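Local coordinates for protein ethylbenzene dehydrogenase beta-subunit (Aromatoleum aromaticum, PDB 2IVF) that holds three SF4 clusters and one F3S cluster as the ferredoxin-like subunit of a dehydrogenase complex, and probably passes electrons along them, at residues B[54-59]-B[146-151]; B[23-28]-B[270-275]. One frame throughout, in Å; residues are numbered along the deposited sequence.

Contact 1 of 2, residues B[54-59]-B[146-151]; sequences NNVTTY and YLARMC. With SF4 (iron/sulfur cluster), chain U; SF4 (iron/sulfur cluster), chain S; SF4 (iron/sulfur cluster), chain T.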
loop_
_atom_site.group_PDB
_atom_site.type_symbol
_atom_site.label_atom_id
_atom_site.label_comp_id
_atom_site.label_asym_id
_atom_site.label_seq_id
_atom_site.Cartn_x
_atom_site.Cartn_y
_atom_site.Cartn_z
ATOM N N ASN B 54 3.898 3.624 -17.426
ATOM C CA ASN B 54 2.643 3.820 -16.770
ATOM C C ASN B 54 2.964 4.587 -15.521
ATOM O O ASN B 54 3.804 4.161 -14.705
ATOM C CB ASN B 54 1.949 2.516 -16.374
ATOM C CG ASN B 54 0.656 2.785 -15.650
ATOM O OD1 ASN B 54 -0.407 2.662 -16.226
ATOM N ND2 ASN B 54 0.745 3.219 -14.372
ATOM N N ASN B 55 2.358 5.762 -15.415
ATOM C CA ASN B 55 2.595 6.602 -14.265
ATOM C C ASN B 55 1.288 7.017 -13.612
ATOM O O ASN B 55 0.270 7.184 -14.282
ATOM C CB ASN B 55 3.434 7.833 -14.625
ATOM C CG ASN B 55 2.925 8.555 -15.806
ATOM O OD1 ASN B 55 3.317 8.242 -16.958
ATOM N ND2 ASN B 55 2.115 9.545 -15.575
ATOM N N VAL B 56 1.327 7.181 -12.306
ATOM C CA VAL B 56 0.128 7.614 -11.571
ATOM C C VAL B 56 0.482 8.669 -10.575
ATOM O O VAL B 56 1.362 8.474 -9.753
ATOM C CB VAL B 56 -0.586 6.470 -10.834
ATOM C CG1 VAL B 56 -1.879 6.985 -10.293
ATOM C CG2 VAL B 56 -0.823 5.248 -11.717
ATOM N N THR B 57 -0.147 9.838 -10.685
ATOM C CA THR B 57 0.128 10.893 -9.731
ATOM C C THR B 57 -1.159 11.513 -9.257
ATOM O O THR B 57 -2.219 11.290 -9.811
ATOM C CB THR B 57 1.025 11.995 -10.353
ATOM O OG1 THR B 57 0.397 12.504 -11.534
ATOM C CG2 THR B 57 2.451 11.427 -10.705
ATOM N N THR B 58 -1.036 12.335 -8.245
ATOM C CA THR B 58 -2.205 12.964 -7.635
ATOM C C THR B 58 -2.479 14.252 -8.424
ATOM O O THR B 58 -1.545 14.941 -8.867
ATOM C CB THR B 58 -1.990 13.205 -6.123
ATOM O OG1 THR B 58 -1.777 11.930 -5.467
ATOM C CG2 THR B 58 -3.192 13.963 -5.449
ATOM N N TYR B 59 -3.737 14.515 -8.683
ATOM C CA TYR B 59 -4.146 15.749 -9.354
ATOM C C TYR B 59 -5.133 16.523 -8.474
ATOM O O TYR B 59 -6.016 15.874 -7.846
ATOM C CB TYR B 59 -4.737 15.461 -10.752
ATOM C CG TYR B 59 -4.828 16.747 -11.526
ATOM C CD1 TYR B 59 -3.790 17.149 -12.356
ATOM C CD2 TYR B 59 -5.868 17.630 -11.305
ATOM C CE1 TYR B 59 -3.824 18.374 -13.003
ATOM C CE2 TYR B 59 -5.933 18.833 -11.979
ATOM C CZ TYR B 59 -4.871 19.211 -12.800
ATOM O OH TYR B 59 -4.895 20.406 -13.456
ATOM N N TYR B 146 -6.725 10.625 -8.523
ATOM C CA TYR B 146 -5.503 10.036 -9.013
ATOM C C TYR B 146 -5.550 9.921 -10.511
ATOM O O TYR B 146 -6.611 9.604 -11.095
ATOM C CB TYR B 146 -5.270 8.700 -8.341
ATOM C CG TYR B 146 -5.195 8.820 -6.840
ATOM C CD1 TYR B 146 -4.088 9.415 -6.245
ATOM C CD2 TYR B 146 -6.202 8.321 -6.018
ATOM C CE1 TYR B 146 -4.008 9.556 -4.869
ATOM C CE2 TYR B 146 -6.112 8.416 -4.593
ATOM C CZ TYR B 146 -4.998 9.029 -4.049
ATOM O OH TYR B 146 -4.899 9.133 -2.682
ATOM N N LEU B 147 -4.422 10.217 -11.160
ATOM C CA LEU B 147 -4.413 10.341 -12.598
ATOM C C LEU B 147 -3.335 9.449 -13.211
ATOM O O LEU B 147 -2.133 9.764 -13.151
ATOM C CB LEU B 147 -4.183 11.799 -12.975
ATOM C CG LEU B 147 -4.139 12.084 -14.496
ATOM C CD1 LEU B 147 -5.446 11.627 -15.162
ATOM C CD2 LEU B 147 -3.848 13.595 -14.804
ATOM N N ALA B 148 -3.801 8.323 -13.751
ATOM C CA ALA B 148 -2.988 7.357 -14.461
ATOM C C ALA B 148 -2.799 7.780 -15.879
ATOM O O ALA B 148 -3.738 8.251 -16.555
ATOM C CB ALA B 148 -3.607 5.921 -14.393
ATOM N N ARG B 149 -1.570 7.616 -16.348
ATOM C CA ARG B 149 -1.211 8.036 -17.665
ATOM C C ARG B 149 -0.197 7.077 -18.267
ATOM O O ARG B 149 0.627 6.498 -17.555
ATOM C CB ARG B 149 -0.626 9.444 -17.643
ATOM C CG ARG B 149 -1.622 10.543 -17.240
ATOM C CD ARG B 149 -0.944 11.854 -17.064
ATOM N NE ARG B 149 -0.332 12.133 -18.346
ATOM C CZ ARG B 149 0.909 12.535 -18.549
ATOM N NH1 ARG B 149 1.724 12.785 -17.556
ATOM N NH2 ARG B 149 1.343 12.682 -19.794
ATOM N N MET B 150 -0.245 6.960 -19.577
ATOM C CA MET B 150 0.758 6.234 -20.332
ATOM C C MET B 150 0.909 6.979 -21.649
ATOM O O MET B 150 0.336 8.063 -21.821
ATOM C CB MET B 150 0.304 4.787 -20.627
ATOM C CG MET B 150 -0.262 4.017 -19.489
ATOM S SD MET B 150 -2.044 4.208 -19.217
ATOM C CE MET B 150 -2.651 3.133 -20.552
ATOM N N CYS B 151 1.611 6.388 -22.609
ATOM C CA CYS B 151 1.645 6.984 -23.943
ATOM C C CYS B 151 0.243 6.844 -24.511
ATOM O O CYS B 151 -0.406 5.816 -24.348
ATOM C CB CYS B 151 2.667 6.337 -24.858
ATOM S SG CYS B 151 2.411 6.656 -26.618
HETATM FE FE1 SF4 U . 2.422 0.662 -21.904
HETATM FE FE2 SF4 U . 3.641 -0.287 -19.778
HETATM FE FE3 SF4 U . 0.955 -0.195 -19.840
HETATM FE FE4 SF4 U . 2.211 -2.032 -21.352
HETATM S S1 SF4 U . 2.184 -1.948 -19.060
HETATM S S2 SF4 U . 0.560 -0.636 -22.066
HETATM S S3 SF4 U . 4.149 -0.886 -21.947
HETATM S S4 SF4 U . 2.445 1.612 -19.842
HETATM FE FE1 SF4 S . 3.671 11.424 -26.937
HETATM FE FE2 SF4 S . 4.079 10.234 -29.248
HETATM FE FE3 SF4 S . 1.520 10.786 -28.424
HETATM FE FE4 SF4 S . 2.951 8.829 -27.141
HETATM S S1 SF4 S . 2.253 8.828 -29.346
HETATM S S2 SF4 S . 1.731 10.532 -26.172
HETATM S S3 SF4 S . 5.055 9.656 -27.293
HETATM S S4 SF4 S . 3.142 12.323 -28.991
HETATM FE FE1 SF4 T . -5.617 3.531 -10.431
HETATM FE FE2 SF4 T . -3.474 2.189 -11.489
HETATM FE FE3 SF4 T . -5.886 1.023 -11.251
HETATM FE FE4 SF4 T . -4.471 1.435 -8.986
HETATM S S1 SF4 T . -3.877 0.089 -10.693
HETATM S S2 SF4 T . -6.702 1.836 -9.320
HETATM S S3 SF4 T . -3.497 3.423 -9.554
HETATM S S4 SF4 T . -5.360 2.846 -12.580
HETATM O O HOH W 1 0.354 10.810 -13.881
#

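Contact 2 of 2, residues B[23-28]-B[270-275]; sequences IDLNKC and IYYVPP. With SF4 (iron/sulfur cluster), chain T.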
loop_
_atom_site.group_PDB
_atom_site.type_symbol
_atom_site.label_atom_id
_atom_site.label_comp_id
_atom_site.label_asym_id
_atom_site.label_seq_id
_atom_site.Cartn_x
_atom_site.Cartn_y
_atom_site.Cartn_z
ATOM N N ILE B 23 -9.784 5.035 -18.924
ATOM C CA ILE B 23 -9.418 5.014 -17.489
ATOM C C ILE B 23 -10.478 5.765 -16.729
ATOM O O ILE B 23 -10.739 6.920 -17.025
ATOM C CB ILE B 23 -8.063 5.719 -17.264
ATOM C CG1 ILE B 23 -6.993 5.006 -18.119
ATOM C CG2 ILE B 23 -7.735 5.866 -15.745
ATOM C CD1 ILE B 23 -5.551 5.564 -18.023
ATOM N N ASP B 24 -11.123 5.106 -15.777
ATOM C CA ASP B 24 -12.264 5.696 -15.065
ATOM C C ASP B 24 -11.729 6.327 -13.812
ATOM O O ASP B 24 -11.440 5.639 -12.849
ATOM C CB ASP B 24 -13.317 4.636 -14.713
ATOM C CG ASP B 24 -14.565 5.244 -14.111
ATOM O OD1 ASP B 24 -14.502 6.434 -13.652
ATOM O OD2 ASP B 24 -15.598 4.541 -14.068
ATOM N N LEU B 25 -11.685 7.655 -13.776
ATOM C CA LEU B 25 -11.070 8.335 -12.648
ATOM C C LEU B 25 -11.904 8.236 -11.410
ATOM O O LEU B 25 -11.383 8.468 -10.318
ATOM C CB LEU B 25 -10.790 9.787 -12.981
ATOM C CG LEU B 25 -9.831 9.954 -14.166
ATOM C CD1 LEU B 25 -9.651 11.377 -14.539
ATOM C CD2 LEU B 25 -8.437 9.314 -13.831
ATOM N N ASN B 26 -13.189 7.919 -11.551
ATOM C CA ASN B 26 -13.992 7.650 -10.354
ATOM C C ASN B 26 -13.556 6.439 -9.577
ATOM O O ASN B 26 -13.802 6.342 -8.360
ATOM C CB ASN B 26 -15.451 7.520 -10.757
ATOM C CG ASN B 26 -15.954 8.765 -11.292
ATOM O OD1 ASN B 26 -16.160 9.731 -10.519
ATOM N ND2 ASN B 26 -16.072 8.848 -12.633
ATOM N N LYS B 27 -12.959 5.486 -10.268
ATOM C CA LYS B 27 -12.621 4.198 -9.674
ATOM C C LYS B 27 -11.184 4.115 -9.207
ATOM O O LYS B 27 -10.842 3.174 -8.499
ATOM C CB LYS B 27 -12.933 3.045 -10.653
ATOM C CG LYS B 27 -14.447 2.941 -10.994
ATOM C CD LYS B 27 -14.760 1.769 -11.945
ATOM C CE LYS B 27 -14.955 0.461 -11.175
ATOM N NZ LYS B 27 -15.163 -0.731 -12.060
ATOM N N CYS B 28 -10.331 5.056 -9.639
ATOM C CA CYS B 28 -8.928 4.958 -9.382
ATOM C C CYS B 28 -8.632 5.292 -7.949
ATOM O O CYS B 28 -9.094 6.283 -7.439
ATOM C CB CYS B 28 -8.066 5.836 -10.317
ATOM S SG CYS B 28 -6.329 5.642 -9.965
ATOM N N ILE B 270 -5.919 7.615 -25.270
ATOM C CA ILE B 270 -6.422 7.234 -23.973
ATOM C C ILE B 270 -7.553 8.197 -23.583
ATOM O O ILE B 270 -7.463 9.398 -23.842
ATOM C CB ILE B 270 -5.314 7.264 -22.950
ATOM C CG1 ILE B 270 -4.252 6.202 -23.363
ATOM C CG2 ILE B 270 -5.884 6.965 -21.535
ATOM C CD1 ILE B 270 -3.001 6.225 -22.447
ATOM N N TYR B 271 -8.608 7.657 -22.967
ATOM C CA TYR B 271 -9.791 8.440 -22.651
ATOM C C TYR B 271 -10.158 8.222 -21.207
ATOM O O TYR B 271 -10.116 7.107 -20.709
ATOM C CB TYR B 271 -10.940 8.100 -23.587
ATOM C CG TYR B 271 -10.574 8.266 -25.037
ATOM C CD1 TYR B 271 -9.871 7.272 -25.721
ATOM C CD2 TYR B 271 -10.937 9.416 -25.741
ATOM C CE1 TYR B 271 -9.516 7.448 -27.066
ATOM C CE2 TYR B 271 -10.582 9.597 -27.049
ATOM C CZ TYR B 271 -9.895 8.616 -27.715
ATOM O OH TYR B 271 -9.612 8.878 -29.019
ATOM N N TYR B 272 -10.550 9.301 -20.565
ATOM C CA TYR B 272 -10.741 9.331 -19.134
ATOM C C TYR B 272 -12.189 9.664 -18.796
ATOM O O TYR B 272 -12.776 10.563 -19.381
ATOM C CB TYR B 272 -9.856 10.409 -18.524
ATOM C CG TYR B 272 -8.399 10.082 -18.595
ATOM C CD1 TYR B 272 -7.654 10.419 -19.732
ATOM C CD2 TYR B 272 -7.742 9.501 -17.520
ATOM C CE1 TYR B 272 -6.312 10.135 -19.788
ATOM C CE2 TYR B 272 -6.416 9.176 -17.580
ATOM C CZ TYR B 272 -5.702 9.497 -18.705
ATOM O OH TYR B 272 -4.366 9.220 -18.765
ATOM N N VAL B 273 -12.783 8.861 -17.923
ATOM C CA VAL B 273 -14.084 9.203 -17.295
ATOM C C VAL B 273 -13.752 10.156 -16.147
ATOM O O VAL B 273 -13.036 9.787 -15.187
ATOM C CB VAL B 273 -14.852 7.983 -16.762
ATOM C CG1 VAL B 273 -16.236 8.411 -16.275
ATOM C CG2 VAL B 273 -14.972 6.885 -17.865
ATOM N N PRO B 274 -14.249 11.398 -16.240
ATOM C CA PRO B 274 -13.838 12.365 -15.242
ATOM C C PRO B 274 -14.493 12.062 -13.893
ATOM O O PRO B 274 -15.589 11.459 -13.832
ATOM C CB PRO B 274 -14.327 13.699 -15.833
ATOM C CG PRO B 274 -15.504 13.368 -16.646
ATOM C CD PRO B 274 -15.158 12.006 -17.242
ATOM N N PRO B 275 -13.855 12.540 -12.815
ATOM C CA PRO B 275 -14.316 12.280 -11.492
ATOM C C PRO B 275 -15.492 13.135 -11.107
ATOM O O PRO B 275 -15.474 14.356 -11.303
ATOM C CB PRO B 275 -13.098 12.618 -10.622
ATOM C CG PRO B 275 -12.411 13.688 -11.321
ATOM C CD PRO B 275 -12.657 13.404 -12.817
HETATM FE FE1 SF4 T . -5.617 3.531 -10.431
HETATM FE FE2 SF4 T . -3.474 2.189 -11.489
HETATM FE FE3 SF4 T . -5.886 1.023 -11.251
HETATM FE FE4 SF4 T . -4.471 1.435 -8.986
HETATM S S1 SF4 T . -3.877 0.089 -10.693
HETATM S S2 SF4 T . -6.702 1.836 -9.320
HETATM S S3 SF4 T . -3.497 3.423 -9.554
HETATM S S4 SF4 T . -5.360 2.846 -12.580
#

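Contact 1 of 2, residues B[54-59]-B[146-151]
Asn54 has CG anti to its backbone N (chi1 178°), while Met150 keeps CG beside its own N (chi1 -47°), and the two side chains then run side by side in the same direction. The amide oxygen Asn54 OD1 rests against Met150 CG at 3.5 Å and takes a hydrogen bond from Arg235. Met150 CG also lies 3.6 Å from sulfur S4 of one SF4 cluster (chain U), where the unbranched, flexible thioether chain, bent at its second and third torsions, packs beside the cluster. From here the two segments pair as antiparallel strands, 55-59 lying at one margin of a three-stranded sheet in this ferredoxin-like subunit. Asn55 with Arg149 and Thr57 with Leu147 are the hydrogen-bonded pairs. The bond from Asn55 N to Arg149 O is 2.8 Å long and nearly straight. Thr57 N instead reaches Leu147 O from above the carbonyl plane at 3.2 Å, and a water that also bonds Thr57 OG1 donates to the same oxygen. In the non-hydrogen-bonded pair between them, Val56 CG2 meets Ala148 CB at 3.9 Å. Both turn to a second SF4 cluster (chain T), and Ala148 CB, a single methyl, comes within 4.0 Å of its sulfur S4. Farther on, Thr58 OG1 sits at the edge of the Tyr146 ring, 3.3 Å from CE1. Asp133 serves both residues, its backbone N bonding Thr58 OG1 and its OD1 bonding Tyr146 OH.

Contact 2 of 2, residues B[23-28]-B[270-275]
Asp24 OD1, which lies 3.5 Å from Val273 CB across the contact, accepts two hydrogen bonds from Asn26. The backbone N of Asn26 meets OD1 from above the carboxylate plane at 2.9 Å, making an Asx turn, and Asn26 ND2 comes in on the syn lone pair of the same oxygen. The amide nitrogen ND2 also donates to Pro274 O at 2.9 Å, approaching from above that carbonyl plane, while Asn26 OD1 accepts from the backbone of Met276. Asparagine suits this place because its flat amide offers a donor, used by Asp24 OD1 and Pro274 O, and an acceptor for the N-H of Met276, the first after the two prolines.

Before the turn the two segments are neighbouring parallel strands of a mixed sheet. Ile23 uses its N toward Tyr271 O at 2.8 Å and its O toward Val273 N at 3.0 Å, straddling Tyr272 as parallel pairing requires, and Leu25 N continues to Val273 O. On the face carrying Ile23 and Tyr272 the packing is apolar. With CG1 beside the backbone N (chi1 -58°) and the chain extended beyond it, Ile23 lies alongside the tyrosine, its CD1 3.7 Å from CE2 and also against Ile270 CG2. Leu25 CD2 touches Tyr272 CD2 at the ring edge, 3.8 Å away, and Leu25 CD1 reaches the Pro275 ring.

Past the turn, Cys28 SG binds iron FE1 of an SF4 cluster (chain T) at 2.3 Å. Asp24 OD2 bonds Tyr273 of the alpha subunit, so the carboxylate links the interface to the turn that leads to this ligand; its several donors would probably stabilise the negative charge.

How the contacts relate
From the N terminus the chain runs through strand 19-24 into 23-28, the first half of contact 2, and after helix 33-42 reaches 54-59, which opens contact 1. Residues 146-151 close contact 1 around 86 intervening residues. Only much later does 270-275 come back to 23-28, closing a loop of 241 residues that encloses the first one completely; the two nest and do not cross. Contact 1 thus joins two strands of the antiparallel sheet, contact 2 two strands of the mixed sheet. The two sheets meet where Tyr272 OH probably hydrogen-bonds Ala148 O, and Leu25, in the turn after strand 19-24, packs against the backbone of Tyr146. Both contacts border the same SF4 cluster (chain T).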